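PDB 3QKI: glucose-6-phosphate isomerase from Plasmodium falciparum, which probably catalyses the reversible isomerisation of alpha-D-glucose 6-phosphate to beta-D-fructose 6-phosphate, an early step of glycolysis. Local coordinates for residues 359-364 with 537-542; 218-223 with 325-330; 116-121 with 126-131. All blocks are in the same frame, centred on the assembly; numbering follows the deposited sequence.

Contact 1. Residues 359-364 with 537-542; sequences LLALTS and IVAEGF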
ATOM      1  N   LEU A 359       8.717 -24.483   3.323  1.00 12.15           N
ATOM      2  CA  LEU A 359       9.912 -23.846   3.898  1.00 12.27           C
ATOM      3  C   LEU A 359       9.695 -22.340   4.096  1.00 14.67           C
ATOM      4  O   LEU A 359      10.165 -21.781   5.082  1.00 14.57           O
ATOM      5  CB  LEU A 359      11.137 -24.100   3.010  1.00 13.16           C
ATOM      6  CG  LEU A 359      11.632 -25.571   2.960  1.00 18.12           C
ATOM      7  CD1 LEU A 359      12.713 -25.738   1.894  1.00 18.43           C
ATOM      8  CD2 LEU A 359      12.127 -26.019   4.323  1.00 22.29           C
ATOM      9  N   LEU A 360       8.937 -21.704   3.191  1.00 12.48           N
ATOM     10  CA  LEU A 360       8.603 -20.276   3.294  1.00 13.02           C
ATOM     11  C   LEU A 360       7.651 -20.045   4.474  1.00 14.27           C
ATOM     12  O   LEU A 360       7.856 -19.140   5.268  1.00 12.86           O
ATOM     13  CB  LEU A 360       8.010 -19.780   1.964  1.00 14.16           C
ATOM     14  CG  LEU A 360       7.858 -18.262   1.797  1.00 20.38           C
ATOM     15  CD1 LEU A 360       9.211 -17.542   1.975  1.00 20.39           C
ATOM     16  CD2 LEU A 360       7.332 -17.920   0.415  1.00 22.48           C
ATOM     17  N   ALA A 361       6.648 -20.914   4.639  1.00 12.26           N
ATOM     18  CA  ALA A 361       5.707 -20.862   5.778  1.00 10.88           C
ATOM     19  C   ALA A 361       6.439 -21.129   7.099  1.00 11.65           C
ATOM     20  O   ALA A 361       6.197 -20.427   8.078  1.00 11.36           O
ATOM     21  CB  ALA A 361       4.577 -21.907   5.576  1.00 10.20           C
ATOM     22  N   LEU A 362       7.364 -22.118   7.126  1.00 11.09           N
ATOM     23  CA  LEU A 362       8.149 -22.431   8.339  1.00 11.37           C
ATOM     24  C   LEU A 362       9.018 -21.257   8.766  1.00 16.29           C
ATOM     25  O   LEU A 362       9.119 -20.975   9.951  1.00 15.23           O
ATOM     26  CB  LEU A 362       9.009 -23.689   8.153  1.00 11.70           C
ATOM     27  CG  LEU A 362       8.265 -25.044   8.134  1.00 14.73           C
ATOM     28  CD1 LEU A 362       9.189 -26.145   7.634  1.00 14.02           C
ATOM     29  CD2 LEU A 362       7.763 -25.402   9.490  1.00 14.77           C
ATOM     30  N   THR A 363       9.615 -20.553   7.777  1.00 15.55           N
ATOM     31  CA  THR A 363      10.459 -19.376   7.996  1.00 14.65           C
ATOM     32  C   THR A 363       9.621 -18.261   8.624  1.00 17.07           C
ATOM     33  O   THR A 363      10.042 -17.664   9.611  1.00 17.16           O
ATOM     34  CB  THR A 363      11.094 -18.956   6.671  1.00 14.55           C
ATOM     35  OG1 THR A 363      11.933 -20.018   6.202  1.00 15.86           O
ATOM     36  CG2 THR A 363      11.892 -17.690   6.780  1.00  8.81           C
ATOM     37  N   SER A 364       8.441 -17.989   8.048  1.00 13.75           N
ATOM     38  CA  SER A 364       7.510 -16.967   8.523  1.00 12.67           C
ATOM     39  C   SER A 364       7.078 -17.262   9.977  1.00 15.70           C
ATOM     40  O   SER A 364       7.083 -16.360  10.815  1.00 13.19           O
ATOM     41  CB  SER A 364       6.303 -16.927   7.601  1.00 16.82           C
ATOM     42  OG  SER A 364       5.339 -15.959   7.989  1.00 22.00           O
ATOM     43  N   ILE A 537       0.363 -19.686   2.571  1.00 13.49           N
ATOM     44  CA  ILE A 537      -0.681 -19.318   3.536  1.00 13.41           C
ATOM     45  C   ILE A 537      -1.438 -20.531   4.086  1.00 14.91           C
ATOM     46  O   ILE A 537      -1.659 -20.617   5.299  1.00 16.01           O
ATOM     47  CB  ILE A 537      -1.569 -18.166   3.005  1.00 16.73           C
ATOM     48  CG1 ILE A 537      -0.777 -16.823   3.053  1.00 19.04           C
ATOM     49  CG2 ILE A 537      -2.898 -18.052   3.722  1.00 17.25           C
ATOM     50  CD1 ILE A 537      -0.014 -16.482   4.452  1.00 31.17           C
ATOM     51  N   VAL A 538      -1.770 -21.487   3.212  1.00 10.29           N
ATOM     52  CA  VAL A 538      -2.438 -22.720   3.606  1.00 10.59           C
ATOM     53  C   VAL A 538      -1.516 -23.516   4.580  1.00 13.27           C
ATOM     54  O   VAL A 538      -1.978 -23.933   5.637  1.00 13.16           O
ATOM     55  CB  VAL A 538      -2.879 -23.554   2.372  1.00 13.41           C
ATOM     56  CG1 VAL A 538      -3.204 -24.995   2.752  1.00 12.16           C
ATOM     57  CG2 VAL A 538      -4.054 -22.893   1.661  1.00 13.55           C
ATOM     58  N   ALA A 539      -0.218 -23.651   4.251  1.00 11.82           N
ATOM     59  CA  ALA A 539       0.751 -24.361   5.096  1.00 11.91           C
ATOM     60  C   ALA A 539       0.890 -23.653   6.433  1.00 15.26           C
ATOM     61  O   ALA A 539       0.900 -24.313   7.469  1.00 16.03           O
ATOM     62  CB  ALA A 539       2.109 -24.446   4.408  1.00 12.63           C
ATOM     63  N   GLU A 540       0.950 -22.311   6.417  1.00 10.57           N
ATOM     64  CA  GLU A 540       1.123 -21.536   7.618  1.00  9.73           C
ATOM     65  C   GLU A 540      -0.062 -21.615   8.593  1.00 14.78           C
ATOM     66  O   GLU A 540       0.154 -21.640   9.810  1.00 13.60           O
ATOM     67  CB  GLU A 540       1.548 -20.095   7.300  1.00 11.20           C
ATOM     68  CG  GLU A 540       2.301 -19.461   8.449  1.00 24.94           C
ATOM     69  CD  GLU A 540       3.005 -18.161   8.141  1.00 43.68           C
ATOM     70  OE1 GLU A 540       3.013 -17.733   6.962  1.00 28.93           O
ATOM     71  OE2 GLU A 540       3.576 -17.576   9.089  1.00 34.51           O
ATOM     72  N   GLY A 541      -1.292 -21.679   8.067  1.00 13.37           N
ATOM     73  CA  GLY A 541      -2.492 -21.804   8.896  1.00 12.44           C
ATOM     74  C   GLY A 541      -2.468 -23.104   9.680  1.00 14.15           C
ATOM     75  O   GLY A 541      -2.786 -23.110  10.870  1.00 14.42           O
ATOM     76  N   PHE A 542      -1.995 -24.191   9.044  1.00 10.35           N
ATOM     77  CA  PHE A 542      -1.843 -25.499   9.690  1.00 10.77           C
ATOM     78  C   PHE A 542      -0.726 -25.503  10.728  1.00 17.13           C
ATOM     79  O   PHE A 542      -0.910 -26.070  11.806  1.00 17.47           O
ATOM     80  CB  PHE A 542      -1.687 -26.647   8.681  1.00 11.45           C
ATOM     81  CG  PHE A 542      -2.948 -26.923   7.866  1.00 13.39           C
ATOM     82  CD1 PHE A 542      -4.187 -27.046   8.487  1.00 14.20           C
ATOM     83  CD2 PHE A 542      -2.881 -27.098   6.482  1.00 15.64           C
ATOM     84  CE1 PHE A 542      -5.338 -27.335   7.742  1.00 15.74           C
ATOM     85  CE2 PHE A 542      -4.039 -27.346   5.732  1.00 16.75           C
ATOM     86  CZ  PHE A 542      -5.261 -27.456   6.368  1.00 15.00           C
TER

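Contact 2. Residues 218-223 with 325-330; sequences FNVRFL and SIAFGY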
ATOM      1  N   PHE A 218      -7.608  -3.613 -23.987  1.00 16.96           N
ATOM      2  CA  PHE A 218      -8.801  -3.259 -23.204  1.00 16.79           C
ATOM      3  C   PHE A 218      -8.495  -2.308 -22.064  1.00 21.59           C
ATOM      4  O   PHE A 218      -7.507  -2.489 -21.340  1.00 23.05           O
ATOM      5  CB  PHE A 218      -9.484  -4.522 -22.679  1.00 18.78           C
ATOM      6  CG  PHE A 218     -10.105  -5.352 -23.776  1.00 20.88           C
ATOM      7  CD1 PHE A 218     -11.441  -5.179 -24.133  1.00 24.42           C
ATOM      8  CD2 PHE A 218      -9.363  -6.315 -24.447  1.00 21.71           C
ATOM      9  CE1 PHE A 218     -12.017  -5.960 -25.142  1.00 24.87           C
ATOM     10  CE2 PHE A 218      -9.932  -7.068 -25.471  1.00 24.25           C
ATOM     11  CZ  PHE A 218     -11.256  -6.895 -25.806  1.00 22.39           C
ATOM     12  N   ASN A 219      -9.347  -1.303 -21.891  1.00 18.31           N
ATOM     13  CA  ASN A 219      -9.171  -0.368 -20.795  1.00 17.34           C
ATOM     14  C   ASN A 219      -9.931  -0.972 -19.602  1.00 22.09           C
ATOM     15  O   ASN A 219     -11.133  -0.786 -19.467  1.00 19.55           O
ATOM     16  CB  ASN A 219      -9.680   1.008 -21.199  1.00 13.96           C
ATOM     17  CG  ASN A 219      -9.516   2.096 -20.166  1.00 34.44           C
ATOM     18  OD1 ASN A 219      -9.001   1.899 -19.053  1.00 34.25           O
ATOM     19  ND2 ASN A 219      -9.976   3.276 -20.516  1.00 27.70           N
ATOM     20  N   VAL A 220      -9.224  -1.765 -18.784  1.00 20.50           N
ATOM     21  CA  VAL A 220      -9.807  -2.462 -17.641  1.00 19.20           C
ATOM     22  C   VAL A 220      -9.758  -1.578 -16.404  1.00 22.26           C
ATOM     23  O   VAL A 220      -8.698  -1.075 -16.041  1.00 23.60           O
ATOM     24  CB  VAL A 220      -9.141  -3.843 -17.425  1.00 22.05           C
ATOM     25  CG1 VAL A 220      -9.787  -4.610 -16.280  1.00 21.78           C
ATOM     26  CG2 VAL A 220      -9.174  -4.664 -18.711  1.00 21.83           C
ATOM     27  N   ARG A 221     -10.917  -1.382 -15.774  1.00 17.94           N
ATOM     28  CA  ARG A 221     -11.061  -0.595 -14.541  1.00 18.19           C
ATOM     29  C   ARG A 221     -11.670  -1.472 -13.443  1.00 20.98           C
ATOM     30  O   ARG A 221     -12.484  -2.359 -13.733  1.00 20.99           O
ATOM     31  CB  ARG A 221     -11.951   0.649 -14.789  1.00 19.04           C
ATOM     32  CG  ARG A 221     -11.492   1.495 -15.976  1.00 28.98           C
ATOM     33  CD  ARG A 221     -10.794   2.754 -15.545  1.00 24.82           C
ATOM     34  NE  ARG A 221     -10.328   3.578 -16.672  1.00 27.11           N
ATOM     35  CZ  ARG A 221     -10.898   4.703 -17.092  1.00 33.37           C
ATOM     36  NH1 ARG A 221     -12.007   5.151 -16.518  1.00 20.80           N
ATOM     37  NH2 ARG A 221     -10.348   5.404 -18.073  1.00 27.02           N
ATOM     38  N   PHE A 222     -11.264  -1.246 -12.183  1.00 16.44           N
ATOM     39  CA  PHE A 222     -11.778  -1.991 -11.020  1.00 14.22           C
ATOM     40  C   PHE A 222     -12.574  -1.048 -10.127  1.00 17.75           C
ATOM     41  O   PHE A 222     -12.022  -0.085  -9.603  1.00 17.42           O
ATOM     42  CB  PHE A 222     -10.653  -2.693 -10.260  1.00 14.21           C
ATOM     43  CG  PHE A 222      -9.946  -3.727 -11.096  1.00 14.75           C
ATOM     44  CD1 PHE A 222      -8.789  -3.399 -11.806  1.00 15.75           C
ATOM     45  CD2 PHE A 222     -10.438  -5.028 -11.183  1.00 15.62           C
ATOM     46  CE1 PHE A 222      -8.159  -4.337 -12.617  1.00 17.04           C
ATOM     47  CE2 PHE A 222      -9.809  -5.970 -12.004  1.00 18.64           C
ATOM     48  CZ  PHE A 222      -8.664  -5.623 -12.706  1.00 15.99           C
ATOM     49  N   LEU A 223     -13.895  -1.286 -10.031  1.00 13.09           N
ATOM     50  CA  LEU A 223     -14.769  -0.465  -9.218  1.00 11.65           C
ATOM     51  C   LEU A 223     -14.999  -1.286  -7.958  1.00 18.01           C
ATOM     52  O   LEU A 223     -15.794  -2.238  -7.944  1.00 18.47           O
ATOM     53  CB  LEU A 223     -16.072  -0.107  -9.965  1.00 10.23           C
ATOM     54  CG  LEU A 223     -17.139   0.624  -9.157  1.00 13.86           C
ATOM     55  CD1 LEU A 223     -16.563   1.849  -8.436  1.00 12.67           C
ATOM     56  CD2 LEU A 223     -18.311   1.001 -10.040  1.00 14.11           C
ATOM     57  N   SER A 325      -9.052 -13.310 -19.322  1.00 12.15           N
ATOM     58  CA  SER A 325      -9.100 -13.931 -20.647  1.00 12.90           C
ATOM     59  C   SER A 325      -9.657 -12.907 -21.657  1.00 14.88           C
ATOM     60  O   SER A 325      -9.248 -12.925 -22.794  1.00 16.41           O
ATOM     61  CB  SER A 325      -9.989 -15.173 -20.641  1.00 15.05           C
ATOM     62  OG  SER A 325      -9.413 -16.207 -19.864  1.00 18.33           O
ATOM     63  N   ILE A 326     -10.534 -11.996 -21.243  1.00 12.50           N
ATOM     64  CA  ILE A 326     -11.010 -10.928 -22.146  1.00 11.64           C
ATOM     65  C   ILE A 326      -9.812 -10.003 -22.460  1.00 17.06           C
ATOM     66  O   ILE A 326      -9.520  -9.734 -23.625  1.00 17.59           O
ATOM     67  CB  ILE A 326     -12.222 -10.147 -21.579  1.00 14.09           C
ATOM     68  CG1 ILE A 326     -13.502 -11.030 -21.588  1.00 14.19           C
ATOM     69  CG2 ILE A 326     -12.449  -8.810 -22.363  1.00 15.57           C
ATOM     70  CD1 ILE A 326     -14.629 -10.542 -20.685  1.00 13.15           C
ATOM     71  N   ALA A 327      -9.091  -9.572 -21.417  1.00 14.13           N
ATOM     72  CA  ALA A 327      -7.949  -8.664 -21.567  1.00 13.30           C
ATOM     73  C   ALA A 327      -6.787  -9.264 -22.338  1.00 17.56           C
ATOM     74  O   ALA A 327      -6.171  -8.570 -23.159  1.00 17.49           O
ATOM     75  CB  ALA A 327      -7.475  -8.197 -20.191  1.00 13.94           C
ATOM     76  N   PHE A 328      -6.460 -10.552 -22.074  1.00 13.29           N
ATOM     77  CA  PHE A 328      -5.251 -11.148 -22.620  1.00 11.32           C
ATOM     78  C   PHE A 328      -5.408 -12.354 -23.548  1.00 17.65           C
ATOM     79  O   PHE A 328      -4.416 -12.772 -24.146  1.00 18.43           O
ATOM     80  CB  PHE A 328      -4.310 -11.534 -21.475  1.00 11.83           C
ATOM     81  CG  PHE A 328      -4.037 -10.439 -20.470  1.00 13.10           C
ATOM     82  CD1 PHE A 328      -3.716  -9.149 -20.890  1.00 12.94           C
ATOM     83  CD2 PHE A 328      -4.059 -10.706 -19.107  1.00 13.84           C
ATOM     84  CE1 PHE A 328      -3.447  -8.147 -19.963  1.00 14.76           C
ATOM     85  CE2 PHE A 328      -3.752  -9.708 -18.178  1.00 15.10           C
ATOM     86  CZ  PHE A 328      -3.439  -8.440 -18.610  1.00 12.94           C
ATOM     87  N   GLY A 329      -6.608 -12.913 -23.611  1.00 15.15           N
ATOM     88  CA  GLY A 329      -6.882 -14.123 -24.390  1.00 15.22           C
ATOM     89  C   GLY A 329      -6.793 -15.346 -23.491  1.00 19.53           C
ATOM     90  O   GLY A 329      -5.946 -15.405 -22.591  1.00 19.67           O
ATOM     91  N   TYR A 330      -7.691 -16.317 -23.696  1.00 17.71           N
ATOM     92  CA  TYR A 330      -7.732 -17.552 -22.920  1.00 17.33           C
ATOM     93  C   TYR A 330      -6.422 -18.344 -22.930  1.00 21.11           C
ATOM     94  O   TYR A 330      -6.061 -18.911 -21.888  1.00 18.99           O
ATOM     95  CB  TYR A 330      -8.902 -18.448 -23.357  1.00 18.54           C
ATOM     96  CG  TYR A 330      -9.058 -19.651 -22.458  1.00 22.32           C
ATOM     97  CD1 TYR A 330      -9.603 -19.527 -21.182  1.00 24.97           C
ATOM     98  CD2 TYR A 330      -8.565 -20.897 -22.838  1.00 23.27           C
ATOM     99  CE1 TYR A 330      -9.687 -20.623 -20.324  1.00 24.75           C
ATOM    100  CE2 TYR A 330      -8.666 -22.001 -21.998  1.00 24.03           C
ATOM    101  CZ  TYR A 330      -9.226 -21.859 -20.742  1.00 28.96           C
ATOM    102  OH  TYR A 330      -9.297 -22.937 -19.895  1.00 30.24           O
TER
HETATM  103  O   HOH W   1      -5.948  -5.815 -23.042  1.00 16.77           O

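Contact 3. Residues 116-121 with 126-131; sequences LRIPIE and HKIIID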
ATOM      1  N   LEU A 116      -9.422 -25.687  -9.446  1.00 13.68           N
ATOM      2  CA  LEU A 116      -9.665 -24.700 -10.504  1.00 13.45           C
ATOM      3  C   LEU A 116      -8.633 -24.727 -11.631  1.00 17.83           C
ATOM      4  O   LEU A 116      -8.946 -24.366 -12.769  1.00 19.02           O
ATOM      5  CB  LEU A 116      -9.739 -23.276  -9.926  1.00 13.11           C
ATOM      6  CG  LEU A 116     -10.869 -23.028  -8.926  1.00 16.54           C
ATOM      7  CD1 LEU A 116     -10.635 -21.732  -8.157  1.00 15.59           C
ATOM      8  CD2 LEU A 116     -12.239 -23.062  -9.598  1.00 16.89           C
ATOM      9  N   ARG A 117      -7.424 -25.126 -11.312  1.00 12.07           N
ATOM     10  CA  ARG A 117      -6.336 -25.130 -12.283  1.00 11.82           C
ATOM     11  C   ARG A 117      -5.859 -26.524 -12.719  1.00 16.53           C
ATOM     12  O   ARG A 117      -4.854 -26.610 -13.414  1.00 16.35           O
ATOM     13  CB  ARG A 117      -5.175 -24.237 -11.813  1.00 13.48           C
ATOM     14  CG  ARG A 117      -4.747 -24.506 -10.380  1.00 20.98           C
ATOM     15  CD  ARG A 117      -5.283 -23.457  -9.419  1.00 12.64           C
ATOM     16  NE  ARG A 117      -4.397 -23.429  -8.257  1.00 18.46           N
ATOM     17  CZ  ARG A 117      -4.438 -22.536  -7.279  1.00 25.43           C
ATOM     18  NH1 ARG A 117      -5.351 -21.566  -7.290  1.00 11.72           N
ATOM     19  NH2 ARG A 117      -3.557 -22.591  -6.293  1.00 15.92           N
ATOM     20  N   ILE A 118      -6.581 -27.607 -12.358  1.00 14.68           N
ATOM     21  CA  ILE A 118      -6.220 -28.954 -12.828  1.00 14.74           C
ATOM     22  C   ILE A 118      -6.537 -28.959 -14.363  1.00 20.26           C
ATOM     23  O   ILE A 118      -7.639 -28.547 -14.744  1.00 17.98           O
ATOM     24  CB  ILE A 118      -6.961 -30.073 -12.045  1.00 17.80           C
ATOM     25  CG1 ILE A 118      -6.487 -30.108 -10.580  1.00 17.47           C
ATOM     26  CG2 ILE A 118      -6.770 -31.457 -12.728  1.00 17.13           C
ATOM     27  CD1 ILE A 118      -7.366 -30.985  -9.618  1.00 21.54           C
ATOM     28  N   PRO A 119      -5.558 -29.286 -15.243  1.00 18.78           N
ATOM     29  CA  PRO A 119      -5.840 -29.256 -16.698  1.00 18.20           C
ATOM     30  C   PRO A 119      -6.785 -30.371 -17.140  1.00 21.28           C
ATOM     31  O   PRO A 119      -6.929 -31.371 -16.438  1.00 21.14           O
ATOM     32  CB  PRO A 119      -4.452 -29.364 -17.341  1.00 18.90           C
ATOM     33  CG  PRO A 119      -3.617 -30.076 -16.336  1.00 24.36           C
ATOM     34  CD  PRO A 119      -4.189 -29.780 -14.964  1.00 20.53           C
ATOM     35  N   ILE A 120      -7.444 -30.171 -18.285  1.00 18.84           N
ATOM     36  CA  ILE A 120      -8.424 -31.076 -18.883  1.00 19.92           C
ATOM     37  C   ILE A 120      -7.946 -32.528 -19.020  1.00 23.73           C
ATOM     38  O   ILE A 120      -8.724 -33.433 -18.761  1.00 24.50           O
ATOM     39  CB  ILE A 120      -9.056 -30.490 -20.190  1.00 23.66           C
ATOM     40  CG1 ILE A 120     -10.347 -31.234 -20.594  1.00 25.51           C
ATOM     41  CG2 ILE A 120      -8.059 -30.448 -21.350  1.00 23.83           C
ATOM     42  CD1 ILE A 120     -11.566 -30.680 -20.083  1.00 28.92           C
ATOM     43  N   GLU A 121      -6.677 -32.750 -19.352  1.00 19.92           N
ATOM     44  CA  GLU A 121      -6.149 -34.110 -19.520  1.00 20.91           C
ATOM     45  C   GLU A 121      -6.148 -34.951 -18.220  1.00 28.02           C
ATOM     46  O   GLU A 121      -6.032 -36.181 -18.274  1.00 27.14           O
ATOM     47  CB  GLU A 121      -4.777 -34.089 -20.220  1.00 22.29           C
ATOM     48  CG  GLU A 121      -3.712 -33.292 -19.491  1.00 35.17           C
ATOM     49  CD  GLU A 121      -3.556 -31.817 -19.836  1.00 56.27           C
ATOM     50  OE1 GLU A 121      -4.481 -31.209 -20.436  1.00 29.93           O
ATOM     51  OE2 GLU A 121      -2.489 -31.266 -19.467  1.00 40.23           O
ATOM     52  N   HIS A 126      -7.441 -37.136 -11.936  1.00 23.81           N
ATOM     53  CA  HIS A 126      -7.383 -36.259 -10.779  1.00 23.05           C
ATOM     54  C   HIS A 126      -8.762 -35.852 -10.310  1.00 25.23           C
ATOM     55  O   HIS A 126      -8.890 -34.833  -9.616  1.00 24.01           O
ATOM     56  CB  HIS A 126      -6.498 -35.045 -11.091  1.00 24.04           C
ATOM     57  CG  HIS A 126      -5.036 -35.376 -11.118  1.00 27.92           C
ATOM     58  ND1 HIS A 126      -4.510 -36.270 -12.037  1.00 29.79           N
ATOM     59  CD2 HIS A 126      -4.037 -34.925 -10.329  1.00 30.42           C
ATOM     60  CE1 HIS A 126      -3.215 -36.327 -11.784  1.00 29.55           C
ATOM     61  NE2 HIS A 126      -2.880 -35.524 -10.775  1.00 30.53           N
ATOM     62  N   LYS A 127      -9.793 -36.674 -10.627  1.00 19.71           N
ATOM     63  CA  LYS A 127     -11.185 -36.395 -10.243  1.00 20.29           C
ATOM     64  C   LYS A 127     -11.365 -36.173  -8.751  1.00 23.33           C
ATOM     65  O   LYS A 127     -10.593 -36.703  -7.948  1.00 22.71           O
ATOM     66  CB  LYS A 127     -12.164 -37.455 -10.773  1.00 24.03           C
ATOM     67  CG  LYS A 127     -12.072 -38.810 -10.107  1.00 36.13           C
ATOM     68  CD  LYS A 127     -13.022 -39.815 -10.767  1.00 47.64           C
ATOM     69  CE  LYS A 127     -12.751 -41.230 -10.302  1.00 55.61           C
ATOM     70  NZ  LYS A 127     -11.439 -41.749 -10.793  1.00 64.75           N
ATOM     71  N   ILE A 128     -12.330 -35.315  -8.397  1.00 19.99           N
ATOM     72  CA  ILE A 128     -12.676 -34.989  -7.017  1.00 19.93           C
ATOM     73  C   ILE A 128     -14.193 -35.065  -6.989  1.00 25.48           C
ATOM     74  O   ILE A 128     -14.882 -34.256  -7.630  1.00 23.25           O
ATOM     75  CB  ILE A 128     -12.135 -33.603  -6.532  1.00 22.88           C
ATOM     76  CG1 ILE A 128     -10.594 -33.507  -6.619  1.00 23.49           C
ATOM     77  CG2 ILE A 128     -12.650 -33.267  -5.107  1.00 22.79           C
ATOM     78  CD1 ILE A 128     -10.054 -32.072  -6.683  1.00 29.05           C
ATOM     79  N   ILE A 129     -14.698 -36.061  -6.264  1.00 24.81           N
ATOM     80  CA  ILE A 129     -16.123 -36.324  -6.127  1.00 25.25           C
ATOM     81  C   ILE A 129     -16.717 -35.634  -4.883  1.00 31.76           C
ATOM     82  O   ILE A 129     -16.390 -35.991  -3.756  1.00 33.98           O
ATOM     83  CB  ILE A 129     -16.392 -37.856  -6.151  1.00 27.64           C
ATOM     84  CG1 ILE A 129     -15.604 -38.616  -7.272  1.00 27.00           C
ATOM     85  CG2 ILE A 129     -17.886 -38.160  -6.143  1.00 28.39           C
ATOM     86  CD1 ILE A 129     -15.897 -38.218  -8.756  1.00 31.10           C
ATOM     87  N   ILE A 130     -17.564 -34.634  -5.113  1.00 27.87           N
ATOM     88  CA  ILE A 130     -18.294 -33.881  -4.100  1.00 28.35           C
ATOM     89  C   ILE A 130     -19.758 -34.043  -4.496  1.00 36.57           C
ATOM     90  O   ILE A 130     -20.109 -33.765  -5.647  1.00 36.50           O
ATOM     91  CB  ILE A 130     -17.884 -32.375  -4.059  1.00 31.08           C
ATOM     92  CG1 ILE A 130     -16.365 -32.139  -3.754  1.00 31.59           C
ATOM     93  CG2 ILE A 130     -18.819 -31.528  -3.184  1.00 30.05           C
ATOM     94  CD1 ILE A 130     -15.874 -32.403  -2.332  1.00 41.64           C
ATOM     95  N   ASP A 131     -20.598 -34.528  -3.563  1.00 36.25           N
ATOM     96  CA  ASP A 131     -22.038 -34.800  -3.747  1.00 36.53           C
ATOM     97  C   ASP A 131     -22.301 -35.621  -5.014  1.00 41.86           C
ATOM     98  O   ASP A 131     -23.109 -35.218  -5.862  1.00 42.17           O
ATOM     99  CB  ASP A 131     -22.869 -33.500  -3.696  1.00 38.33           C
ATOM    100  CG  ASP A 131     -22.679 -32.694  -2.415  1.00 50.20           C
ATOM    101  OD1 ASP A 131     -22.714 -33.304  -1.315  1.00 51.56           O
ATOM    102  OD2 ASP A 131     -22.510 -31.454  -2.510  1.00 52.35           O
TER

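Contact 1. Residues 359-364 with 537-542
The carboxylate of Glu540 is the flat group of this helix pair, and the hydroxyl of Ser364 meets it close to its plane instead of stacking over a face. Ser364 OG donates to Glu540 OE2 at 2.6 Å, arriving on the syn side of that oxygen and only 18° out of the carboxylate plane. Both partners owe their meeting to their torsions: the serine hydroxyl lies anti to its own nitrogen (chi1 180°), while the glutamate leaves its helix with CG likewise anti and then runs on as an extended chain until its head reaches the neighbouring helix. Arg536, one turn earlier than Glu540, binds both partners, through a salt bridge from NE to Glu540 OE1 and a hydrogen bond from NH2 to Ser364 OG. With Gln417 NE2 bound there as well, three bonds grip the buried serine oxygen, and the nearby guanidinium would probably favour an ionised glutamate.

Beside this polar cluster the helices meet through small residues. Ala361 CB sits 3.7 Å from Ala539 CB, and it also lies 3.9 Å from Glu540 CB. With such short side chains between them, the backbones come close: the CA atoms of Ala361 and Glu540 are 5.0 Å apart, and the axes of the two short segments approach to 8.4 Å. The signed crossing angle of -49° agrees with the roughly -50° class of ridges-into-grooves packing. Helix 356-371 leads into strand 375-380 and helix 523-543 follows strand 513-518, both strands of the same mixed sheet. The contact is thus a close helix-helix packing through small residues in an alpha/beta domain, consistent with the SIS fold of the phosphoglucose isomerase family, with a buried serine-glutamate-arginine network added.

Contact 2. Residues 218-223 with 325-330
Phe218 and Ala327 bring the two backbones together, with their CA atoms 5.7 Å apart, where the approach to an edge strand meets the last turn of a helix. A water joins the main chains, accepting from Phe218 N at 2.9 Å and donating to Ala327 O at 2.8 Å. The helix stops soon afterwards at Gly329, whose positive phi (95°) breaks the helical path; the same residue sits at the N-cap position of helix 330-349.

Among the side chains, Ile326 has chi1 at -71°, which turns CG1 anti to the carbonyl carbon and leaves CG2, anti to the backbone N, over the centre of the Phe218 ring, 4.0 Å from the centroid and 11° off the normal, a well-aligned CH-pi contact. The same ring brings its CE2 to 3.3 Å from Ile326 O, a carbonyl that accepts from Arg154 NH1. Further along the strand, Val220 CG2 touches Ala327 CB at 4.2 Å.

Strand 219-223 is an outermost strand, within this chain, of a five-stranded parallel sheet, bonded to strand 168-172. Helix 318-328 packs against both strands, Ile326 reaching Val169, while helix 179-197 touches Val220 through Tyr185 and helix 135-154 adjoins Ser325.

Contact 3. Residues 116-121 with 126-131
Ile118 carries the contact alone on its side, dividing its two branches between His126 and Ile128. Its CG2 methyl is anti to the backbone nitrogen, a consequence of chi1 near -67°, and it rests 4.0 Å from His126 CB. The longer branch, extended at chi2 (168°), sends CD1 onward until it stands 4.1 Å from the corresponding CD1 of Ile128 and equally far, 4.1 Å, from the carbonyl oxygen His126 O. Ile128 adopts nearly the same conformation, with CG1 beside its nitrogen and an extended ending, and the two isoleucines meet methyl to methyl at the far ends of their chains, at a slant to one another. His126 is touched on its CB, and the imidazole does not stack on the isoleucine; its ND1 is hydrogen-bonded close by in the chain.

Contact is made through side-chain methyls of Ile118, and the backbones stay apart: the nearest CA atoms, those of Ile118 and His126, are 7.7 Å apart. The contact is modest in extent, burying 112 Å² in all, and it is made purely of van der Waals packing, an example of one branched side chain bridging two nearby pieces of a loop.

Polar bonds fix each piece from outside. Ile118 O accepts from His140 NE2, and Arg117 forms salt bridges to Asp344 and Glu534, while Ile128 N donates to Asn134 OD1. Segment 126-131 contains the first, weakly bonded strand (129-130) of a small antiparallel hairpin completed by strand 133-134, with Asp131 at positive phi in its turn. Helix 135-154 then follows, offering Leu136 to Ile118, and helix 330-349 approaches Ile118 and Pro119 through His341.

Along the chain the three contacts follow in series, contact 3 closing before contact 2, and contact 2 before contact 1. Contacts 1 and 2 lie on opposite sides of the chain's centre, their own centres 32 Å apart. Contact 3 is off to one side, its centre 25 Å from that of contact 1 and 26 Å from that of contact 2, with nearest atoms about 8 Å and 7 Å away. Long helices connect them: helix 330-349 starts at Tyr330 of contact 2 and carries His341 and Asp344 to contact 3, while helix 523-543 takes Phe523 to Phe328, Glu534 to Arg117, and then supplies segment 537-542. All three lie away from the fructose 6-phosphate site, as structural packing.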